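Local coordinates for protein serine--tRNA ligase (Pyrococcus horikoshii, PDB 2ZR2) that probably attaches serine to its cognate tRNA in an ATP-dependent reaction, as a homodimeric class II aminoacyl-tRNA synthetase, at residues R184-L189 with V299-K304; E329-L334 with T406-S411. All coordinates share one frame; numbering follows the deposited sequence.

In the fold
Residues 184-189 come first in the chain, just before helix 190-209. Interaction 1 closes a loop of about 110 residues when they meet 299-304, a short loop running into strand 301-311. The chain continues through this strand into helix 316-333. Interaction 2 then closes a second, shorter loop between the end of that helix and 406-411. The loops follow in series and do not cross. Strands 301-311 and 408-409 are antiparallel neighbours, and His303 of interaction 1 meets Thr410 of interaction 2. The centres lie about 17 Å apart. Both contacts reach the AMP, interaction 1 through Val299 and Phe302 at the base, interaction 2 through Ser411 at N3 and Ala409 near the ribose.

Interaction 1. Residues R184-L189 with V299-K304; sequences RFYYLL and VHQFHK. With AMP (adenosine monophosphate), chain C; SO4 (sulfate ion), chain D.
Arg184 and His300 share one sulfate ion, probably from the crystallisation liquor, at the outer end of this contact. Residues 299-304 belong to motif 2 of the class II synthetases, two antiparallel strands and their loop, and enter the AMP site at Val299. Arg184 NE bonds sulfate O2 at 2.8 Å, nearly straight, and NH1 takes O4. His300 NE2 also donates to O2, less straight. The histidine's ND1 is held by the backbone O of Arg283.

Next to the sulfate site the two segments are joined by His300 N, which gives a 2.9 Å hydrogen bond to Arg184 O. The CB of His300 sits over one face of the Phe185 ring, 3.8 Å from its centroid, a CH-pi contact. The two rings meet obliquely, their planes 39° apart. Gln301 OE1 lies at the edge of the Phe185 ring and bonds Tyr219 N of the second subunit, so this contact borders the dimer interface.

Tyr186 lies beside Val299, whose CG2 meets the ring edge at CE1. With CG placed between backbone N and carbonyl carbon (chi1 53°), the ring leads its hydroxyl to Gln301 O. Tyr186 OH donates to Gln301 O at 2.6 Å, 36° out of the carbonyl plane and so not on a lone pair.

Val299 reads the adenine by its backbone: N donates to AMP N1, and AMP N6 gives a weak bond to Val299 O. Phe302 lays one ring face against the base. With an alanine here the ring would be gone, and the adenine is likely to lose this stacking cover and be less firmly held. The closest approach is Phe302 CZ to AMP C4, at 3.4 Å.

Interaction 2. Residues E329-L334 with T406-S411; sequences ELFQEL and TAIATS. With AMP (adenosine monophosphate), chain C.
Leu330 and Phe331 of helix 316-333 approach the backbone of Ala407 with differently shaped groups, a methyl branch and a ring edge. Residues 406-411 form the turn from strand to helix in motif 3 of the class II synthetases. The helix packs here on a classic beta bulge, in which Ala407 and Ile408 both face Val305. No hydrogen bond crosses between the segments.

Leu330 points toward the strand. With CG anti to the carbonyl carbon (chi1 -62°), Leu330 carries CD1 to 3.6 Å from Ala407 O. Leu330 CD1 also reaches Ala407 CB and lies 4.0 Å from Ile408 CG1. Phe331 brings CE2 to within 3.8 Å of Ala407 O, which lies at the edge of the ring near its plane. Ile408 CG1 meets this ring obliquely. Val371 and Val372 of strand 367-378 also pack on Phe331.

One turn after Leu330, Leu334 and Ile408 reach toward each other tip to tip, CD2 against CD1. Phe202 of helix 190-209 packs against both Leu330 and Ile408, so three elements share this buried apolar layer.

Past Ile408, the chain turns into helix 410-420, with Ala409 at the N-cap position, and comes alongside the nucleotide. Ala409 CB lies 3.5 Å from AMP O2'. Thr406, a probable serine-binding residue, bonds Ser373 N through OG1. Ser411 OG donates a 3.1 Å hydrogen bond to AMP N3.

Interaction 1. Residues R184-L189 with V299-K304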
loop_
_atom_site.group_PDB
_atom_site.type_symbol
_atom_site.label_atom_id
_atom_site.label_comp_id
_atom_site.label_asym_id
_atom_site.label_seq_id
_atom_site.Cartn_x
_atom_site.Cartn_y
_atom_site.Cartn_z
ATOM N N ARG A 184 -11.469 4.779 -10.339
ATOM C CA ARG A 184 -10.124 5.320 -10.267
ATOM C C ARG A 184 -9.038 4.378 -9.748
ATOM O O ARG A 184 -7.954 4.816 -9.347
ATOM C CB ARG A 184 -10.147 6.676 -9.544
ATOM C CG ARG A 184 -10.918 7.707 -10.397
ATOM C CD ARG A 184 -10.683 9.172 -10.063
ATOM N NE ARG A 184 -11.232 9.529 -8.768
ATOM C CZ ARG A 184 -11.164 10.747 -8.246
ATOM N NH1 ARG A 184 -11.691 10.976 -7.052
ATOM N NH2 ARG A 184 -10.575 11.736 -8.917
ATOM N N PHE A 185 -9.347 3.078 -9.782
ATOM C CA PHE A 185 -8.404 2.004 -9.450
ATOM C C PHE A 185 -8.239 1.274 -10.790
ATOM O O PHE A 185 -9.030 1.483 -11.695
ATOM C CB PHE A 185 -8.976 1.020 -8.435
ATOM C CG PHE A 185 -8.772 1.423 -7.019
ATOM C CD1 PHE A 185 -9.803 1.995 -6.295
ATOM C CD2 PHE A 185 -7.542 1.230 -6.405
ATOM C CE1 PHE A 185 -9.608 2.374 -4.971
ATOM C CE2 PHE A 185 -7.329 1.603 -5.081
ATOM C CZ PHE A 185 -8.366 2.177 -4.357
ATOM N N TYR A 186 -7.252 0.400 -10.924
ATOM C CA TYR A 186 -7.069 -0.291 -12.194
ATOM C C TYR A 186 -6.185 -1.521 -12.069
ATOM O O TYR A 186 -5.524 -1.715 -11.050
ATOM C CB TYR A 186 -6.382 0.643 -13.162
ATOM C CG TYR A 186 -5.110 1.192 -12.561
ATOM C CD1 TYR A 186 -5.121 2.394 -11.850
ATOM C CD2 TYR A 186 -3.913 0.464 -12.608
ATOM C CE1 TYR A 186 -3.975 2.859 -11.197
ATOM C CE2 TYR A 186 -2.758 0.918 -11.952
ATOM C CZ TYR A 186 -2.803 2.120 -11.251
ATOM O OH TYR A 186 -1.687 2.605 -10.608
ATOM N N TYR A 187 -6.183 -2.344 -13.119
ATOM C CA TYR A 187 -5.294 -3.508 -13.221
ATOM C C TYR A 187 -4.364 -3.104 -14.384
ATOM O O TYR A 187 -4.826 -2.666 -15.445
ATOM C CB TYR A 187 -6.003 -4.809 -13.660
ATOM C CG TYR A 187 -6.799 -5.560 -12.621
ATOM C CD1 TYR A 187 -8.166 -5.334 -12.464
ATOM C CD2 TYR A 187 -6.188 -6.526 -11.808
ATOM C CE1 TYR A 187 -8.903 -6.046 -11.523
ATOM C CE2 TYR A 187 -6.917 -7.244 -10.864
ATOM C CZ TYR A 187 -8.270 -6.999 -10.723
ATOM O OH TYR A 187 -9.002 -7.674 -9.773
ATOM N N LEU A 188 -3.064 -3.223 -14.191
ATOM C CA LEU A 188 -2.139 -2.927 -15.269
ATOM C C LEU A 188 -1.695 -4.299 -15.822
ATOM O O LEU A 188 -1.491 -5.260 -15.061
ATOM C CB LEU A 188 -0.962 -2.132 -14.723
ATOM C CG LEU A 188 -0.776 -0.714 -15.252
ATOM C CD1 LEU A 188 -2.117 -0.041 -15.474
ATOM C CD2 LEU A 188 0.086 0.054 -14.261
ATOM N N LEU A 189 -1.567 -4.403 -17.141
ATOM C CA LEU A 189 -1.194 -5.672 -17.751
ATOM C C LEU A 189 0.001 -5.642 -18.706
ATOM O O LEU A 189 0.462 -4.573 -19.137
ATOM C CB LEU A 189 -2.395 -6.228 -18.500
ATOM C CG LEU A 189 -3.666 -6.355 -17.677
ATOM C CD1 LEU A 189 -4.848 -6.502 -18.617
ATOM C CD2 LEU A 189 -3.559 -7.538 -16.721
ATOM N N VAL A 299 -5.381 8.645 -10.330
ATOM C CA VAL A 299 -5.970 7.472 -9.704
ATOM C C VAL A 299 -5.721 7.414 -8.207
ATOM O O VAL A 299 -5.043 8.263 -7.646
ATOM C CB VAL A 299 -5.382 6.205 -10.343
ATOM C CG1 VAL A 299 -5.838 6.081 -11.778
ATOM C CG2 VAL A 299 -3.860 6.295 -10.323
ATOM N N HIS A 300 -6.266 6.391 -7.565
ATOM C CA HIS A 300 -6.077 6.220 -6.135
ATOM C C HIS A 300 -4.700 5.670 -5.749
ATOM O O HIS A 300 -4.215 5.969 -4.651
ATOM C CB HIS A 300 -7.176 5.330 -5.568
ATOM C CG HIS A 300 -8.513 5.990 -5.556
ATOM N ND1 HIS A 300 -8.745 7.180 -4.900
ATOM C CD2 HIS A 300 -9.687 5.640 -6.126
ATOM C CE1 HIS A 300 -10.006 7.530 -5.064
ATOM N NE2 HIS A 300 -10.599 6.614 -5.803
ATOM N N GLN A 301 -4.079 4.863 -6.622
ATOM C CA GLN A 301 -2.744 4.342 -6.329
ATOM C C GLN A 301 -1.786 4.456 -7.511
ATOM O O GLN A 301 -2.167 4.248 -8.660
ATOM C CB GLN A 301 -2.794 2.871 -5.868
ATOM C CG GLN A 301 -2.832 1.867 -6.989
ATOM C CD GLN A 301 -2.971 0.440 -6.503
ATOM O OE1 GLN A 301 -3.778 0.154 -5.621
ATOM N NE2 GLN A 301 -2.209 -0.472 -7.099
ATOM N N PHE A 302 -0.538 4.804 -7.215
ATOM C CA PHE A 302 0.494 4.891 -8.243
ATOM C C PHE A 302 1.853 4.735 -7.600
ATOM O O PHE A 302 2.003 4.917 -6.397
ATOM C CB PHE A 302 0.449 6.214 -9.014
ATOM C CG PHE A 302 0.492 7.436 -8.145
ATOM C CD1 PHE A 302 -0.631 7.839 -7.432
ATOM C CD2 PHE A 302 1.654 8.197 -8.047
ATOM C CE1 PHE A 302 -0.597 8.991 -6.628
ATOM C CE2 PHE A 302 1.699 9.353 -7.244
ATOM C CZ PHE A 302 0.569 9.746 -6.535
ATOM N N HIS A 303 2.833 4.381 -8.417
ATOM C CA HIS A 303 4.201 4.198 -7.970
ATOM C C HIS A 303 4.977 5.472 -8.228
ATOM O O HIS A 303 4.772 6.143 -9.243
ATOM C CB HIS A 303 4.805 3.050 -8.739
ATOM C CG HIS A 303 4.123 1.752 -8.488
ATOM N ND1 HIS A 303 4.172 0.698 -9.374
ATOM C CD2 HIS A 303 3.395 1.322 -7.428
ATOM C CE1 HIS A 303 3.501 -0.326 -8.873
ATOM N NE2 HIS A 303 3.019 0.027 -7.692
ATOM N N LYS A 304 5.850 5.833 -7.301
ATOM C CA LYS A 304 6.635 7.040 -7.478
ATOM C C LYS A 304 7.993 7.013 -6.805
ATOM O O LYS A 304 8.125 6.689 -5.627
ATOM C CB LYS A 304 5.861 8.259 -6.990
ATOM C CG LYS A 304 6.666 9.553 -7.108
ATOM C CD LYS A 304 5.810 10.812 -6.926
ATOM C CE LYS A 304 5.177 10.869 -5.544
ATOM N NZ LYS A 304 6.194 10.596 -4.480
HETATM P P AMP C . 2.549 15.870 -5.340
HETATM O O1P AMP C . 3.549 16.889 -5.717
HETATM O O2P AMP C . 2.923 14.640 -4.379
HETATM O O3P AMP C . 0.951 16.162 -5.379
HETATM O "O5'" AMP C . 2.521 14.964 -6.684
HETATM C "C5'" AMP C . 3.719 14.727 -7.428
HETATM C "C4'" AMP C . 3.446 13.856 -8.644
HETATM O "O4'" AMP C . 2.802 12.625 -8.260
HETATM C "C3'" AMP C . 2.477 14.503 -9.630
HETATM O "O3'" AMP C . 3.181 15.441 -10.447
HETATM C "C2'" AMP C . 2.127 13.303 -10.476
HETATM O "O2'" AMP C . 3.215 12.975 -11.344
HETATM C "C1'" AMP C . 1.945 12.211 -9.405
HETATM N N9 AMP C . 0.530 12.169 -8.929
HETATM C C8 AMP C . -0.022 12.943 -7.976
HETATM N N7 AMP C . -1.294 12.575 -7.796
HETATM C C5 AMP C . -1.549 11.574 -8.636
HETATM C C6 AMP C . -2.674 10.796 -8.900
HETATM N N6 AMP C . -3.799 11.001 -8.236
HETATM N N1 AMP C . -2.605 9.821 -9.837
HETATM C C2 AMP C . -1.469 9.592 -10.514
HETATM N N3 AMP C . -0.378 10.328 -10.277
HETATM C C4 AMP C . -0.394 11.317 -9.353
HETATM S S SO4 D . -13.792 8.085 -6.527
HETATM O O1 SO4 D . -14.134 6.988 -5.598
HETATM O O2 SO4 D . -12.801 7.605 -7.509
HETATM O O3 SO4 D . -14.999 8.536 -7.241
HETATM O O4 SO4 D . -13.235 9.220 -5.765
#

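Interaction 2. Residues E329-L334 with T406-S411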
loop_
_atom_site.group_PDB
_atom_site.type_symbol
_atom_site.label_atom_id
_atom_site.label_comp_id
_atom_site.label_asym_id
_atom_site.label_seq_id
_atom_site.Cartn_x
_atom_site.Cartn_y
_atom_site.Cartn_z
ATOM N N GLU A 329 16.186 15.970 -16.476
ATOM C CA GLU A 329 17.085 15.103 -17.201
ATOM C C GLU A 329 16.415 13.802 -17.576
ATOM O O GLU A 329 16.561 13.314 -18.707
ATOM C CB GLU A 329 18.325 14.807 -16.372
ATOM C CG GLU A 329 19.407 15.871 -16.457
ATOM C CD GLU A 329 20.653 15.485 -15.682
ATOM O OE1 GLU A 329 21.152 14.357 -15.887
ATOM O OE2 GLU A 329 21.138 16.307 -14.874
ATOM N N LEU A 330 15.671 13.235 -16.636
ATOM C CA LEU A 330 15.008 11.969 -16.905
ATOM C C LEU A 330 14.066 12.041 -18.092
ATOM O O LEU A 330 14.143 11.206 -19.008
ATOM C CB LEU A 330 14.247 11.503 -15.672
ATOM C CG LEU A 330 15.198 11.274 -14.507
ATOM C CD1 LEU A 330 14.394 10.954 -13.255
ATOM C CD2 LEU A 330 16.176 10.158 -14.872
ATOM N N PHE A 331 13.191 13.047 -18.083
ATOM C CA PHE A 331 12.225 13.196 -19.158
ATOM C C PHE A 331 12.843 13.506 -20.494
ATOM O O PHE A 331 12.296 13.139 -21.540
ATOM C CB PHE A 331 11.168 14.210 -18.766
ATOM C CG PHE A 331 10.170 13.654 -17.800
ATOM C CD1 PHE A 331 8.961 13.135 -18.258
ATOM C CD2 PHE A 331 10.472 13.573 -16.438
ATOM C CE1 PHE A 331 8.066 12.542 -17.376
ATOM C CE2 PHE A 331 9.594 12.985 -15.555
ATOM C CZ PHE A 331 8.382 12.463 -16.019
ATOM N N GLN A 332 13.989 14.169 -20.477
ATOM C CA GLN A 332 14.679 14.427 -21.725
ATOM C C GLN A 332 15.167 13.070 -22.254
ATOM O O GLN A 332 14.958 12.741 -23.421
ATOM C CB GLN A 332 15.840 15.376 -21.492
ATOM C CG GLN A 332 15.380 16.783 -21.231
ATOM C CD GLN A 332 16.509 17.683 -20.808
ATOM O OE1 GLN A 332 17.681 17.355 -20.997
ATOM N NE2 GLN A 332 16.165 18.836 -20.238
ATOM N N GLU A 333 15.791 12.265 -21.399
ATOM C CA GLU A 333 16.246 10.949 -21.845
ATOM C C GLU A 333 15.054 10.097 -22.308
ATOM O O GLU A 333 15.160 9.253 -23.211
ATOM C CB GLU A 333 17.007 10.248 -20.717
ATOM C CG GLU A 333 18.249 11.017 -20.269
ATOM C CD GLU A 333 19.266 10.147 -19.545
ATOM O OE1 GLU A 333 19.166 9.973 -18.302
ATOM O OE2 GLU A 333 20.169 9.628 -20.237
ATOM N N LEU A 334 13.913 10.339 -21.677
ATOM C CA LEU A 334 12.685 9.641 -21.988
ATOM C C LEU A 334 12.082 10.266 -23.245
ATOM O O LEU A 334 11.063 9.797 -23.769
ATOM C CB LEU A 334 11.740 9.791 -20.810
ATOM C CG LEU A 334 11.332 8.556 -20.023
ATOM C CD1 LEU A 334 12.330 7.446 -20.189
ATOM C CD2 LEU A 334 11.169 8.969 -18.566
ATOM N N THR A 406 9.607 14.966 -7.446
ATOM C CA THR A 406 9.312 13.729 -8.122
ATOM C C THR A 406 10.556 13.399 -8.912
ATOM O O THR A 406 11.332 14.291 -9.234
ATOM C CB THR A 406 8.157 13.944 -9.114
ATOM O OG1 THR A 406 7.071 14.577 -8.440
ATOM C CG2 THR A 406 7.688 12.628 -9.707
ATOM N N ALA A 407 10.776 12.120 -9.175
ATOM C CA ALA A 407 11.873 11.699 -10.044
ATOM C C ALA A 407 10.992 11.196 -11.186
ATOM O O ALA A 407 11.013 11.718 -12.298
ATOM C CB ALA A 407 12.665 10.562 -9.433
ATOM N N ILE A 408 10.182 10.194 -10.874
ATOM C CA ILE A 408 9.233 9.652 -11.822
ATOM C C ILE A 408 8.081 9.000 -11.085
ATOM O O ILE A 408 8.270 8.191 -10.172
ATOM C CB ILE A 408 9.841 8.599 -12.737
ATOM C CG1 ILE A 408 10.774 9.260 -13.741
ATOM C CG2 ILE A 408 8.728 7.868 -13.495
ATOM C CD1 ILE A 408 11.446 8.259 -14.686
ATOM N N ALA A 409 6.877 9.389 -11.468
ATOM C CA ALA A 409 5.689 8.804 -10.901
ATOM C C ALA A 409 5.273 8.038 -12.149
ATOM O O ALA A 409 4.902 8.631 -13.152
ATOM C CB ALA A 409 4.697 9.885 -10.548
ATOM N N THR A 410 5.388 6.718 -12.094
ATOM C CA THR A 410 5.090 5.878 -13.245
ATOM C C THR A 410 3.762 6.145 -13.933
ATOM O O THR A 410 3.709 6.220 -15.159
ATOM C CB THR A 410 5.211 4.372 -12.884
ATOM O OG1 THR A 410 4.296 4.044 -11.828
ATOM C CG2 THR A 410 6.628 4.052 -12.433
ATOM N N SER A 411 2.697 6.292 -13.159
ATOM C CA SER A 411 1.364 6.557 -13.714
ATOM C C SER A 411 1.444 7.568 -14.875
ATOM O O SER A 411 1.189 7.223 -16.024
ATOM C CB SER A 411 0.471 7.128 -12.618
ATOM O OG SER A 411 1.149 8.227 -11.987
HETATM P P AMP C . 2.549 15.870 -5.340
HETATM O O1P AMP C . 3.549 16.889 -5.717
HETATM O O2P AMP C . 2.923 14.640 -4.379
HETATM O O3P AMP C . 0.951 16.162 -5.379
HETATM O "O5'" AMP C . 2.521 14.964 -6.684
HETATM C "C5'" AMP C . 3.719 14.727 -7.428
HETATM C "C4'" AMP C . 3.446 13.856 -8.644
HETATM O "O4'" AMP C . 2.802 12.625 -8.260
HETATM C "C3'" AMP C . 2.477 14.503 -9.630
HETATM O "O3'" AMP C . 3.181 15.441 -10.447
HETATM C "C2'" AMP C . 2.127 13.303 -10.476
HETATM O "O2'" AMP C . 3.215 12.975 -11.344
HETATM C "C1'" AMP C . 1.945 12.211 -9.405
HETATM N N9 AMP C . 0.530 12.169 -8.929
HETATM C C8 AMP C . -0.022 12.943 -7.976
HETATM N N7 AMP C . -1.294 12.575 -7.796
HETATM C C5 AMP C . -1.549 11.574 -8.636
HETATM C C6 AMP C . -2.674 10.796 -8.900
HETATM N N6 AMP C . -3.799 11.001 -8.236
HETATM N N1 AMP C . -2.605 9.821 -9.837
HETATM C C2 AMP C . -1.469 9.592 -10.514
HETATM N N3 AMP C . -0.378 10.328 -10.277
HETATM C C4 AMP C . -0.394 11.317 -9.353
#